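Long-range contacts in A rubisco-like protein (Burkholderia fungorum, PDB 3NWR), which is a dimeric member of the RuBisCO large-chain family, probably acting as a lyase, although its exact reaction is uncertain: residues I21-P27 against T85-R91; R29-M34 against L118-V124. The contacts are given in a common frame with arbitrary orientation. Residues are numbered along the deposited sequence.

Contact 1. Residues I21-P27 against T85-R91; sequences IETPLDP and TPGPWRR. With SO4 (sulfate ion), chain D.
T85 to R91 runs into strand 89-99, antiparallel to the end of strand 14-23; the axes of 21-23 and 89-91 approach to 4.5 Å at 156°. T85 (chi1 m) sets its CG2 3.8 Å from P24 CG and 3.7 Å from L25 CD2. P24 (phi/psi -82/-8) breaks the extended strand; at the strand end T23 OG1 accepts from L25 N (3.0 Å) in an ST turn and is also hydrogen-bonded to E123 O. P86 O lies 3.5 Å from P24 CB. A cis peptide precedes P88, whose O receives a CA-H...O contact from P24 CA (3.5 Å) and shares a water with P24 O. W89 (chi1 m) lays CD1 3.8 Å from P24 CD. R90 and T23 form the hydrogen-bonded pair (CA-CA 5.2 Å): T23 N to R90 O is 2.8 Å; R90 N to T23 O, also 2.8 Å, is weak. P27 CD lies over one face of the R90 guanidinium (m, t, p), 3.3 Å from CZ; waters link R90 to P24 O and D26 OD1, and E66 takes its salt bridge. D26 OD2 caps helix 27-37, accepting from R29 N, while D26 N donates to sulfate O3 (2.9 Å). R91 faces E22 in the non-hydrogen-bonded pair (CA-CA 4.4 Å). In this ferredoxin-like N-terminal domain, strand 89-99 lies between strands 14-23 and 60-70, and the corner leads from the sheet into helix 27-37, which packs on I21 and T23.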
ATOM      1  N   ILE A  21      -3.988   9.790  17.675  1.00 15.37           N
ATOM      2  CA  ILE A  21      -3.425   8.627  18.337  1.00 14.83           C
ATOM      3  C   ILE A  21      -4.285   8.198  19.514  1.00 16.39           C
ATOM      4  O   ILE A  21      -5.078   8.982  20.039  1.00 15.89           O
ATOM      5  CB  ILE A  21      -1.975   8.852  18.808  1.00 16.50           C
ATOM      6  CG1 ILE A  21      -1.916   9.923  19.904  1.00 18.15           C
ATOM      7  CG2 ILE A  21      -1.096   9.218  17.622  1.00 19.55           C
ATOM      8  CD1 ILE A  21      -0.568   9.970  20.623  1.00 21.48           C
ATOM      9  N   GLU A  22      -4.157   6.931  19.880  1.00 15.49           N
ATOM     10  CA  GLU A  22      -4.883   6.371  21.011  1.00 15.14           C
ATOM     11  C   GLU A  22      -3.911   5.520  21.806  1.00 15.04           C
ATOM     12  O   GLU A  22      -3.168   4.716  21.242  1.00 16.51           O
ATOM     13  CB  GLU A  22      -6.049   5.521  20.517  1.00 16.76           C
ATOM     14  CG  GLU A  22      -6.916   4.922  21.619  1.00 18.34           C
ATOM     15  CD  GLU A  22      -7.913   3.925  21.058  1.00 18.49           C
ATOM     16  OE1 GLU A  22      -8.794   4.349  20.274  1.00 21.41           O
ATOM     17  OE2 GLU A  22      -7.790   2.727  21.385  1.00 17.66           O
ATOM     18  N   THR A  23      -3.907   5.697  23.127  1.00 15.94           N
ATOM     19  CA  THR A  23      -2.942   5.012  23.977  1.00 16.14           C
ATOM     20  C   THR A  23      -3.418   5.072  25.424  1.00 17.45           C
ATOM     21  O   THR A  23      -4.023   6.061  25.832  1.00 18.65           O
ATOM     22  CB  THR A  23      -1.538   5.663  23.876  1.00 17.06           C
ATOM     23  OG1 THR A  23      -0.624   5.000  24.758  1.00 16.95           O
ATOM     24  CG2 THR A  23      -1.599   7.162  24.224  1.00 19.85           C
ATOM     25  N   PRO A  24      -3.164   4.006  26.198  1.00 16.81           N
ATOM     26  CA  PRO A  24      -3.495   4.085  27.623  1.00 20.14           C
ATOM     27  C   PRO A  24      -2.384   4.812  28.372  1.00 22.42           C
ATOM     28  O   PRO A  24      -2.534   5.115  29.561  1.00 23.50           O
ATOM     29  CB  PRO A  24      -3.541   2.622  28.041  1.00 20.94           C
ATOM     30  CG  PRO A  24      -2.531   1.957  27.164  1.00 20.29           C
ATOM     31  CD  PRO A  24      -2.592   2.696  25.835  1.00 18.13           C
ATOM     32  N   LEU A  25      -1.278   5.082  27.680  1.00 19.46           N
ATOM     33  CA  LEU A  25      -0.146   5.786  28.267  1.00 18.61           C
ATOM     34  C   LEU A  25      -0.322   7.295  28.100  1.00 17.52           C
ATOM     35  O   LEU A  25      -1.373   7.763  27.653  1.00 18.95           O
ATOM     36  CB  LEU A  25       1.170   5.309  27.632  1.00 21.09           C
ATOM     37  CG  LEU A  25       1.346   3.789  27.529  1.00 20.26           C
ATOM     38  CD1 LEU A  25       2.669   3.435  26.864  1.00 21.62           C
ATOM     39  CD2 LEU A  25       1.231   3.118  28.899  1.00 23.23           C
ATOM     40  N   ASP A  26       0.701   8.060  28.464  1.00 21.20           N
ATOM     41  CA  ASP A  26       0.658   9.512  28.322  1.00 18.78           C
ATOM     42  C   ASP A  26       0.769   9.924  26.854  1.00 20.18           C
ATOM     43  O   ASP A  26       1.778   9.633  26.213  1.00 19.83           O
ATOM     44  CB  ASP A  26       1.807  10.146  29.103  1.00 22.35           C
ATOM     45  CG  ASP A  26       1.820  11.652  28.988  1.00 28.61           C
ATOM     46  OD1 ASP A  26       0.905  12.288  29.546  1.00 31.77           O
ATOM     47  OD2 ASP A  26       2.741  12.195  28.336  1.00 28.65           O
ATOM     48  N   PRO A  27      -0.264  10.592  26.316  1.00 18.90           N
ATOM     49  CA  PRO A  27      -0.231  10.965  24.891  1.00 18.32           C
ATOM     50  C   PRO A  27       0.999  11.779  24.492  1.00 18.75           C
ATOM     51  O   PRO A  27       1.564  11.532  23.428  1.00 17.26           O
ATOM     52  CB  PRO A  27      -1.505  11.792  24.714  1.00 18.90           C
ATOM     53  CG  PRO A  27      -2.458  11.201  25.728  1.00 20.60           C
ATOM     54  CD  PRO A  27      -1.584  10.851  26.921  1.00 20.18           C
ATOM     55  N   THR A  85      -1.580  -3.149  31.123  1.00 38.50           N
ATOM     56  CA  THR A  85      -1.768  -1.708  31.231  1.00 36.42           C
ATOM     57  C   THR A  85      -3.263  -1.409  31.290  1.00 32.14           C
ATOM     58  O   THR A  85      -4.021  -1.847  30.424  1.00 35.67           O
ATOM     59  CB  THR A  85      -1.128  -0.963  30.040  1.00 34.31           C
ATOM     60  OG1 THR A  85       0.197  -1.463  29.819  1.00 32.80           O
ATOM     61  CG2 THR A  85      -1.058   0.528  30.319  1.00 29.37           C
ATOM     62  N   PRO A  86      -3.700  -0.679  32.327  1.00 33.26           N
ATOM     63  CA  PRO A  86      -5.127  -0.394  32.493  1.00 34.97           C
ATOM     64  C   PRO A  86      -5.599   0.728  31.575  1.00 33.97           C
ATOM     65  O   PRO A  86      -4.797   1.565  31.156  1.00 32.50           O
ATOM     66  CB  PRO A  86      -5.216   0.060  33.949  1.00 36.57           C
ATOM     67  CG  PRO A  86      -3.902   0.718  34.199  1.00 36.89           C
ATOM     68  CD  PRO A  86      -2.883  -0.034  33.371  1.00 37.40           C
ATOM     69  N   GLY A  87      -6.891   0.736  31.270  1.00 29.63           N
ATOM     70  CA  GLY A  87      -7.490   1.843  30.551  1.00 27.73           C
ATOM     71  C   GLY A  87      -7.572   3.042  31.475  1.00 29.87           C
ATOM     72  O   GLY A  87      -7.031   3.008  32.583  1.00 31.50           O
ATOM     73  N   PRO A  88      -8.250   4.110  31.036  1.00 28.42           N
ATOM     74  CA  PRO A  88      -8.938   4.219  29.746  1.00 28.10           C
ATOM     75  C   PRO A  88      -7.940   4.385  28.604  1.00 24.71           C
ATOM     76  O   PRO A  88      -6.743   4.539  28.845  1.00 24.78           O
ATOM     77  CB  PRO A  88      -9.760   5.507  29.889  1.00 30.60           C
ATOM     78  CG  PRO A  88      -9.702   5.871  31.345  1.00 37.36           C
ATOM     79  CD  PRO A  88      -8.418   5.325  31.848  1.00 33.38           C
ATOM     80  N   TRP A  89      -8.439   4.354  27.376  1.00 24.05           N
ATOM     81  CA  TRP A  89      -7.576   4.514  26.212  1.00 21.91           C
ATOM     82  C   TRP A  89      -7.667   5.933  25.688  1.00 18.93           C
ATOM     83  O   TRP A  89      -8.599   6.304  24.971  1.00 21.22           O
ATOM     84  CB  TRP A  89      -7.888   3.442  25.165  1.00 21.29           C
ATOM     85  CG  TRP A  89      -7.412   2.133  25.669  1.00 20.75           C
ATOM     86  CD1 TRP A  89      -6.206   1.548  25.420  1.00 19.70           C
ATOM     87  CD2 TRP A  89      -8.090   1.279  26.596  1.00 24.16           C
ATOM     88  NE1 TRP A  89      -6.100   0.367  26.112  1.00 23.22           N
ATOM     89  CE2 TRP A  89      -7.247   0.177  26.838  1.00 24.41           C
ATOM     90  CE3 TRP A  89      -9.337   1.331  27.229  1.00 26.02           C
ATOM     91  CZ2 TRP A  89      -7.609  -0.868  27.685  1.00 26.78           C
ATOM     92  CZ3 TRP A  89      -9.694   0.291  28.073  1.00 28.13           C
ATOM     93  CH2 TRP A  89      -8.833  -0.790  28.292  1.00 24.17           C
ATOM     94  N   ARG A  90      -6.701   6.738  26.108  1.00 18.41           N
ATOM     95  CA  ARG A  90      -6.712   8.155  25.836  1.00 17.94           C
ATOM     96  C   ARG A  90      -6.533   8.441  24.349  1.00 17.74           C
ATOM     97  O   ARG A  90      -5.872   7.686  23.637  1.00 19.54           O
ATOM     98  CB  ARG A  90      -5.641   8.851  26.674  1.00 19.92           C
ATOM     99  CG  ARG A  90      -5.800   8.564  28.172  1.00 22.78           C
ATOM    100  CD  ARG A  90      -4.571   8.973  28.976  1.00 23.16           C
ATOM    101  NE  ARG A  90      -4.389  10.418  28.972  1.00 22.82           N
ATOM    102  CZ  ARG A  90      -3.445  11.052  29.660  1.00 23.37           C
ATOM    103  NH1 ARG A  90      -2.586  10.364  30.402  1.00 23.75           N
ATOM    104  NH2 ARG A  90      -3.354  12.371  29.594  1.00 22.91           N
ATOM    105  N   ARG A  91      -7.130   9.530  23.894  1.00 18.57           N
ATOM    106  CA  ARG A  91      -7.035   9.921  22.497  1.00 18.30           C
ATOM    107  C   ARG A  91      -6.508  11.337  22.386  1.00 19.98           C
ATOM    108  O   ARG A  91      -6.808  12.190  23.220  1.00 17.96           O
ATOM    109  CB  ARG A  91      -8.396   9.796  21.817  1.00 19.10           C
ATOM    110  CG  ARG A  91      -8.833   8.345  21.635  1.00 22.05           C
ATOM    111  CD  ARG A  91     -10.297   8.228  21.256  1.00 27.04           C
ATOM    112  NE  ARG A  91     -10.587   8.824  19.959  1.00 31.18           N
ATOM    113  CZ  ARG A  91     -11.258   9.960  19.787  1.00 29.91           C
ATOM    114  NH1 ARG A  91     -11.709  10.637  20.835  1.00 29.64           N
ATOM    115  NH2 ARG A  91     -11.474  10.425  18.567  1.00 28.53           N
TER
HETATM  116  S   SO4 D 435       3.407   6.747  30.723  0.49 36.58           S
HETATM  117  O1  SO4 D 435       4.202   5.523  30.697  0.74 40.88           O
HETATM  118  O2  SO4 D 435       2.044   6.437  31.144  0.60 36.53           O
HETATM  119  O3  SO4 D 435       3.387   7.354  29.400  0.72 31.79           O
HETATM  120  O4  SO4 D 435       4.009   7.684  31.669  0.46 47.87           O
HETATM  121  O   HOH W   1      -2.239   7.420  31.114  1.00 27.56           O
HETATM  122  O   HOH W   2      -4.885   5.032  30.903  1.00 33.22           O
HETATM  123  O   HOH W   3      -1.647  14.194  30.944  1.00 34.13           O
HETATM  124  O   HOH W   4      -0.256  11.065  31.880  1.00 37.40           O

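Contact 2. Residues R29-M34 against L118-V124; sequences RVADVM and LYDLGEV. With SO4 (sulfate ion), chain D.
A long salt bridge without a directed hydrogen bond spans the exposed end of this contact: R29 NH2 lies 3.8 Å from E123 OE2, which sits well out of the guanidinium plane. R29 (chi1 and chi2 t, chi3 138°) also gives a hydrogen bond from NH1 to sulfate O3 at 3.2 Å. Segment 29-34 is regular alpha helix, with V33 N to R29 O and M34 N to V30 O both 2.9 Å. Across from it, 118-120 ends a 3-10 segment, and L121 to V124 makes a type I beta turn closed by V124 N to L121 O at 3.2 Å. The backbones stay apart, V30 to E123 at 6.6 Å and M34 to L118 at 6.5 Å between CA atoms, so side chains fill the interface. V30 (chi1 t) directs CG1 to V124 CG1 (3.6 Å) and E123 CB (3.9 Å). E123 (chi1 m, chi2 p) brings OE2 3.8 Å from V33 CG1. One helical turn beyond V30, M34 (m, t, p) places CB 3.6 Å from L118 CD2 and CG 3.5 Å from L121 CD1. In the ferredoxin-like fold this sets helix 27-37 against the loop after helix 107-114; R293 of the second subunit donates to Y119 O and V124 O. With no hydrogen bond between the segments, helix and loop are joined by apolar side-chain contact, with charge attraction added at the exposed end.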
ATOM      1  N   ARG A  29       4.044  11.798  25.795  1.00 20.46           N
ATOM      2  CA  ARG A  29       5.218  10.932  25.760  1.00 22.46           C
ATOM      3  C   ARG A  29       5.196  10.066  24.505  1.00 22.37           C
ATOM      4  O   ARG A  29       6.214   9.907  23.825  1.00 19.43           O
ATOM      5  CB  ARG A  29       5.281  10.044  26.997  1.00 26.78           C
ATOM      6  CG  ARG A  29       6.541   9.196  27.058  1.00 34.63           C
ATOM      7  CD  ARG A  29       6.327   7.928  27.869  1.00 39.52           C
ATOM      8  NE  ARG A  29       6.961   6.781  27.222  1.00 41.72           N
ATOM      9  CZ  ARG A  29       6.491   5.541  27.282  1.00 43.61           C
ATOM     10  NH1 ARG A  29       5.384   5.286  27.966  1.00 42.13           N
ATOM     11  NH2 ARG A  29       7.128   4.555  26.659  1.00 48.58           N
ATOM     12  N   VAL A  30       4.027   9.514  24.204  1.00 18.21           N
ATOM     13  CA  VAL A  30       3.871   8.664  23.034  1.00 17.63           C
ATOM     14  C   VAL A  30       4.133   9.456  21.762  1.00 18.89           C
ATOM     15  O   VAL A  30       4.795   8.961  20.851  1.00 17.89           O
ATOM     16  CB  VAL A  30       2.484   7.987  23.019  1.00 17.04           C
ATOM     17  CG1 VAL A  30       2.293   7.148  21.760  1.00 18.76           C
ATOM     18  CG2 VAL A  30       2.331   7.122  24.270  1.00 19.71           C
ATOM     19  N   ALA A  31       3.639  10.691  21.706  1.00 17.39           N
ATOM     20  CA  ALA A  31       3.882  11.537  20.541  1.00 17.80           C
ATOM     21  C   ALA A  31       5.378  11.729  20.326  1.00 17.01           C
ATOM     22  O   ALA A  31       5.860  11.724  19.194  1.00 18.50           O
ATOM     23  CB  ALA A  31       3.175  12.886  20.703  1.00 17.76           C
ATOM     24  N   ASP A  32       6.138  11.888  21.405  1.00 17.67           N
ATOM     25  CA  ASP A  32       7.568  12.078  21.222  1.00 20.17           C
ATOM     26  C   ASP A  32       8.288  10.773  20.867  1.00 19.43           C
ATOM     27  O   ASP A  32       9.296  10.789  20.160  1.00 19.30           O
ATOM     28  CB  ASP A  32       8.221  12.756  22.421  1.00 24.15           C
ATOM     29  CG  ASP A  32       9.627  13.230  22.108  1.00 24.36           C
ATOM     30  OD1 ASP A  32       9.778  14.138  21.259  1.00 24.77           O
ATOM     31  OD2 ASP A  32      10.574  12.681  22.700  1.00 26.38           O
ATOM     32  N   VAL A  33       7.773   9.647  21.356  1.00 16.70           N
ATOM     33  CA  VAL A  33       8.251   8.351  20.890  1.00 16.86           C
ATOM     34  C   VAL A  33       8.083   8.276  19.369  1.00 17.80           C
ATOM     35  O   VAL A  33       9.011   7.901  18.653  1.00 18.08           O
ATOM     36  CB  VAL A  33       7.504   7.186  21.553  1.00 17.45           C
ATOM     37  CG1 VAL A  33       7.766   5.887  20.794  1.00 20.43           C
ATOM     38  CG2 VAL A  33       7.927   7.046  23.011  1.00 19.80           C
ATOM     39  N   MET A  34       6.905   8.656  18.882  1.00 17.58           N
ATOM     40  CA  MET A  34       6.655   8.690  17.440  1.00 16.13           C
ATOM     41  C   MET A  34       7.647   9.584  16.708  1.00 18.24           C
ATOM     42  O   MET A  34       8.231   9.191  15.695  1.00 16.23           O
ATOM     43  CB  MET A  34       5.225   9.161  17.156  1.00 17.12           C
ATOM     44  CG  MET A  34       4.180   8.261  17.755  1.00 18.44           C
ATOM     45  SD  MET A  34       2.521   8.942  17.552  1.00 23.59           S
ATOM     46  CE  MET A  34       2.463   8.989  15.754  1.00 21.51           C
ATOM     47  N   LEU A 118       5.040   3.618  12.365  1.00 16.71           N
ATOM     48  CA  LEU A 118       4.230   4.249  13.417  1.00 14.64           C
ATOM     49  C   LEU A 118       3.021   3.404  13.783  1.00 16.54           C
ATOM     50  O   LEU A 118       2.586   3.384  14.934  1.00 16.22           O
ATOM     51  CB  LEU A 118       3.740   5.629  12.985  1.00 18.08           C
ATOM     52  CG  LEU A 118       4.761   6.751  12.947  1.00 22.45           C
ATOM     53  CD1 LEU A 118       4.099   8.022  12.405  1.00 21.98           C
ATOM     54  CD2 LEU A 118       5.314   6.969  14.340  1.00 23.30           C
ATOM     55  N   TYR A 119       2.463   2.718  12.789  1.00 15.54           N
ATOM     56  CA  TYR A 119       1.262   1.934  13.011  1.00 12.57           C
ATOM     57  C   TYR A 119       1.500   0.756  13.937  1.00 15.29           C
ATOM     58  O   TYR A 119       0.555   0.232  14.517  1.00 16.65           O
ATOM     59  CB  TYR A 119       0.679   1.447  11.680  1.00 15.12           C
ATOM     60  CG  TYR A 119       0.309   2.599  10.781  1.00 11.71           C
ATOM     61  CD1 TYR A 119      -0.764   3.425  11.092  1.00 11.88           C
ATOM     62  CD2 TYR A 119       1.061   2.886   9.659  1.00 13.66           C
ATOM     63  CE1 TYR A 119      -1.089   4.501  10.292  1.00 11.95           C
ATOM     64  CE2 TYR A 119       0.737   3.944   8.841  1.00 14.20           C
ATOM     65  CZ  TYR A 119      -0.334   4.752   9.170  1.00 12.55           C
ATOM     66  OH  TYR A 119      -0.656   5.799   8.356  1.00 14.39           O
ATOM     67  N   ASP A 120       2.758   0.347  14.076  1.00 13.32           N
ATOM     68  CA  ASP A 120       3.087  -0.863  14.839  1.00 14.59           C
ATOM     69  C   ASP A 120       3.517  -0.606  16.277  1.00 16.10           C
ATOM     70  O   ASP A 120       3.818  -1.554  17.004  1.00 15.08           O
ATOM     71  CB  ASP A 120       4.218  -1.627  14.144  1.00 13.38           C
ATOM     72  CG  ASP A 120       3.833  -2.122  12.766  1.00 20.00           C
ATOM     73  OD1 ASP A 120       2.844  -2.874  12.660  1.00 19.99           O
ATOM     74  OD2 ASP A 120       4.552  -1.777  11.803  1.00 21.82           O
ATOM     75  N   LEU A 121       3.596   0.659  16.673  1.00 15.19           N
ATOM     76  CA  LEU A 121       4.166   0.992  17.981  1.00 15.91           C
ATOM     77  C   LEU A 121       3.465   0.260  19.113  1.00 15.39           C
ATOM     78  O   LEU A 121       2.240   0.216  19.171  1.00 15.63           O
ATOM     79  CB  LEU A 121       4.112   2.503  18.231  1.00 17.62           C
ATOM     80  CG  LEU A 121       4.961   3.387  17.313  1.00 19.81           C
ATOM     81  CD1 LEU A 121       4.710   4.839  17.641  1.00 22.63           C
ATOM     82  CD2 LEU A 121       6.434   3.075  17.458  1.00 25.11           C
ATOM     83  N   GLY A 122       4.259  -0.301  20.021  1.00 16.67           N
ATOM     84  CA  GLY A 122       3.705  -0.998  21.167  1.00 16.30           C
ATOM     85  C   GLY A 122       2.940  -0.067  22.086  1.00 16.06           C
ATOM     86  O   GLY A 122       2.091  -0.511  22.861  1.00 16.36           O
ATOM     87  N   GLU A 123       3.226   1.229  21.985  1.00 16.90           N
ATOM     88  CA  GLU A 123       2.581   2.225  22.840  1.00 17.15           C
ATOM     89  C   GLU A 123       1.129   2.517  22.471  1.00 18.78           C
ATOM     90  O   GLU A 123       0.373   3.037  23.291  1.00 19.63           O
ATOM     91  CB  GLU A 123       3.363   3.542  22.824  1.00 18.07           C
ATOM     92  CG  GLU A 123       4.686   3.501  23.549  1.00 19.32           C
ATOM     93  CD  GLU A 123       5.826   3.026  22.673  1.00 21.11           C
ATOM     94  OE1 GLU A 123       5.576   2.611  21.519  1.00 20.20           O
ATOM     95  OE2 GLU A 123       6.984   3.059  23.146  1.00 23.73           O
ATOM     96  N   VAL A 124       0.734   2.200  21.238  1.00 15.04           N
ATOM     97  CA  VAL A 124      -0.554   2.682  20.736  1.00 15.36           C
ATOM     98  C   VAL A 124      -1.614   1.612  20.478  1.00 15.75           C
ATOM     99  O   VAL A 124      -1.304   0.484  20.086  1.00 16.89           O
ATOM    100  CB  VAL A 124      -0.383   3.523  19.450  1.00 16.19           C
ATOM    101  CG1 VAL A 124       0.598   4.672  19.693  1.00 16.55           C
ATOM    102  CG2 VAL A 124       0.078   2.645  18.287  1.00 15.62           C
TER
HETATM  103  S   SO4 D 435       3.407   6.747  30.723  0.49 36.58           S
HETATM  104  O1  SO4 D 435       4.202   5.523  30.697  0.74 40.88           O
HETATM  105  O2  SO4 D 435       2.044   6.437  31.144  0.60 36.53           O
HETATM  106  O3  SO4 D 435       3.387   7.354  29.400  0.72 31.79           O
HETATM  107  O4  SO4 D 435       4.009   7.684  31.669  0.46 47.87           O

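Both contacts belong to the N-terminal domain and share the corner where strand 14-23 turns into helix 27-37, their centres 11 Å apart. Contact 1 works through main-chain pairing at the end of the sheet, partly buried, with waters around R90; contact 2 is more buried and joins the helix to a loop through side chains. They meet directly: T23 OG1 probably hydrogen-bonds E123 O (2.6 Å), and I21 CG2 packs against M34 SD (3.6 Å). One sulfate, probably from the crystallisation liquor, is hydrogen-bonded to D26 N and R29 NH1. The second subunit reaches the loop of contact 2, whereas no other chain of the assembly touches contact 1.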